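PDB 3K17: Lin0012 protein from Listeria innocua, which probably phosphorylates phosphomevalonate with ATP, as a GHMP-family kinase of the mevalonate route to isopentenyl diphosphate. Local coordinates for residues A[211-216]-A[265-270]. Residues are numbered along the deposited sequence; the frame is centred on the assembly and turned at random.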
loop_
_atom_site.group_PDB
_atom_site.type_symbol
_atom_site.label_atom_id
_atom_site.label_comp_id
_atom_site.label_asym_id
_atom_site.label_seq_id
_atom_site.Cartn_x
_atom_site.Cartn_y
_atom_site.Cartn_z
ATOM N N PRO A 211 -25.766 48.443 9.687
ATOM C CA PRO A 211 -26.443 49.434 8.849
ATOM C C PRO A 211 -27.924 49.511 9.209
ATOM O O PRO A 211 -28.508 48.535 9.705
ATOM C CB PRO A 211 -26.229 48.899 7.435
ATOM C CG PRO A 211 -24.943 48.148 7.549
ATOM C CD PRO A 211 -25.116 47.419 8.856
ATOM N N VAL A 212 -28.527 50.670 8.960
ATOM C CA VAL A 212 -29.942 50.861 9.257
ATOM C C VAL A 212 -30.825 50.103 8.267
ATOM O O VAL A 212 -31.845 49.539 8.659
ATOM C CB VAL A 212 -30.332 52.374 9.247
ATOM C CG1 VAL A 212 -31.845 52.531 9.451
ATOM C CG2 VAL A 212 -29.594 53.112 10.366
ATOM N N PRO A 213 -30.455 50.084 6.974
ATOM C CA PRO A 213 -31.267 49.364 5.983
ATOM C C PRO A 213 -31.472 47.911 6.411
ATOM O O PRO A 213 -30.530 47.257 6.854
ATOM C CB PRO A 213 -30.431 49.468 4.708
ATOM C CG PRO A 213 -29.706 50.770 4.884
ATOM C CD PRO A 213 -29.287 50.714 6.331
ATOM N N THR A 214 -32.696 47.412 6.290
ATOM C CA THR A 214 -32.998 46.029 6.675
ATOM C C THR A 214 -32.140 45.035 5.888
ATOM O O THR A 214 -32.033 45.121 4.667
ATOM C CB THR A 214 -34.490 45.680 6.424
ATOM O OG1 THR A 214 -35.326 46.557 7.187
ATOM C CG2 THR A 214 -34.785 44.233 6.855
ATOM N N PHE A 215 -31.543 44.083 6.597
ATOM C CA PHE A 215 -30.706 43.056 5.974
ATOM C C PHE A 215 -31.523 41.770 5.802
ATOM O O PHE A 215 -32.077 41.244 6.769
ATOM C CB PHE A 215 -29.495 42.772 6.862
ATOM C CG PHE A 215 -28.450 41.898 6.221
ATOM C CD1 PHE A 215 -27.727 42.347 5.119
ATOM C CD2 PHE A 215 -28.145 40.650 6.760
ATOM C CE1 PHE A 215 -26.709 41.571 4.572
ATOM C CE2 PHE A 215 -27.128 39.864 6.218
ATOM C CZ PHE A 215 -26.408 40.323 5.127
ATOM N N SER A 216 -31.592 41.262 4.576
ATOM C CA SER A 216 -32.346 40.042 4.308
ATOM C C SER A 216 -31.438 38.896 3.859
ATOM O O SER A 216 -30.510 39.101 3.075
ATOM C CB SER A 216 -33.410 40.309 3.238
ATOM O OG SER A 216 -34.398 41.207 3.717
ATOM N N LYS A 265 -22.678 55.836 7.824
ATOM C CA LYS A 265 -24.078 55.438 7.713
ATOM C C LYS A 265 -24.687 56.001 6.439
ATOM O O LYS A 265 -25.821 56.463 6.435
ATOM C CB LYS A 265 -24.869 55.934 8.923
ATOM C CG LYS A 265 -24.280 55.507 10.255
ATOM C CD LYS A 265 -25.157 55.938 11.419
ATOM C CE LYS A 265 -24.493 55.632 12.759
ATOM N NZ LYS A 265 -24.158 54.184 12.926
ATOM N N ASP A 266 -23.918 55.961 5.358
ATOM C CA ASP A 266 -24.372 56.468 4.070
ATOM C C ASP A 266 -25.124 55.357 3.340
ATOM O O ASP A 266 -24.536 54.589 2.574
ATOM C CB ASP A 266 -23.167 56.918 3.244
ATOM C CG ASP A 266 -23.565 57.650 1.975
ATOM O OD1 ASP A 266 -24.553 57.237 1.330
ATOM O OD2 ASP A 266 -22.874 58.631 1.616
ATOM N N GLU A 267 -26.427 55.281 3.578
ATOM C CA GLU A 267 -27.259 54.261 2.963
ATOM C C GLU A 267 -27.151 54.188 1.440
ATOM O O GLU A 267 -27.019 53.095 0.877
ATOM C CB GLU A 267 -28.711 54.460 3.398
ATOM C CG GLU A 267 -28.926 54.150 4.879
ATOM C CD GLU A 267 -30.338 54.430 5.356
ATOM O OE1 GLU A 267 -31.292 54.193 4.585
ATOM O OE2 GLU A 267 -30.497 54.871 6.511
ATOM N N GLU A 268 -27.190 55.334 0.765
ATOM C CA GLU A 268 -27.097 55.325 -0.692
ATOM C C GLU A 268 -25.755 54.774 -1.154
ATOM O O GLU A 268 -25.676 54.072 -2.162
ATOM C CB GLU A 268 -27.296 56.734 -1.267
ATOM C CG GLU A 268 -28.726 57.268 -1.171
ATOM C CD GLU A 268 -29.746 56.366 -1.853
ATOM O OE1 GLU A 268 -29.449 55.851 -2.957
ATOM O OE2 GLU A 268 -30.848 56.183 -1.286
ATOM N N LEU A 269 -24.699 55.101 -0.421
ATOM C CA LEU A 269 -23.362 54.629 -0.768
ATOM C C LEU A 269 -23.239 53.118 -0.519
ATOM O O LEU A 269 -22.409 52.446 -1.135
ATOM C CB LEU A 269 -22.306 55.390 0.040
ATOM C CG LEU A 269 -20.848 55.033 -0.254
ATOM C CD1 LEU A 269 -20.542 55.275 -1.728
ATOM C CD2 LEU A 269 -19.927 55.858 0.639
ATOM N N LEU A 270 -24.056 52.593 0.389
ATOM C CA LEU A 270 -24.040 51.162 0.673
ATOM C C LEU A 270 -24.670 50.428 -0.509
ATOM O O LEU A 270 -24.093 49.471 -1.029
ATOM C CB LEU A 270 -24.815 50.850 1.960
ATOM C CG LEU A 270 -24.945 49.369 2.350
ATOM C CD1 LEU A 270 -23.573 48.718 2.485
ATOM C CD2 LEU A 270 -25.716 49.263 3.646
#
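P213 and E267 form the centre of this contact. The E267 side chain is extended beyond CG and crosses the proline ring obliquely. Its CG lies 3.5 Å from P213 CG and 3.7 Å from P213 CD. E267 CD also packs against these two ring atoms, and OE1 comes within 3.8 Å of P213 CG. The other carboxylate oxygen goes on to V212, where OE2 is 3.7 Å from V212 CB. This is van der Waals contact only. One turn further into the helix, L270 packs against P211. The two side chains cross at about a right angle, with L270 CD2 3.8 Å from P211 CB. F325 of strand 321-326 touches all three of P211, P213 and L270. D266 is the N-cap, and its OD1 accepts from L269 N at 2.8 Å, met from above the carboxylate plane. K265 ends helix 241-264 in a Schellman motif, and its NZ forms a salt bridge with E209. The arrangement is plain packing of a loop on a capped helix N-terminus. It sets residues 211-213, which lead into strand 214-219 of the four-stranded antiparallel sheet, against the start of helix 267-288 in the alpha/beta C-terminal part of a GHMP kinase fold.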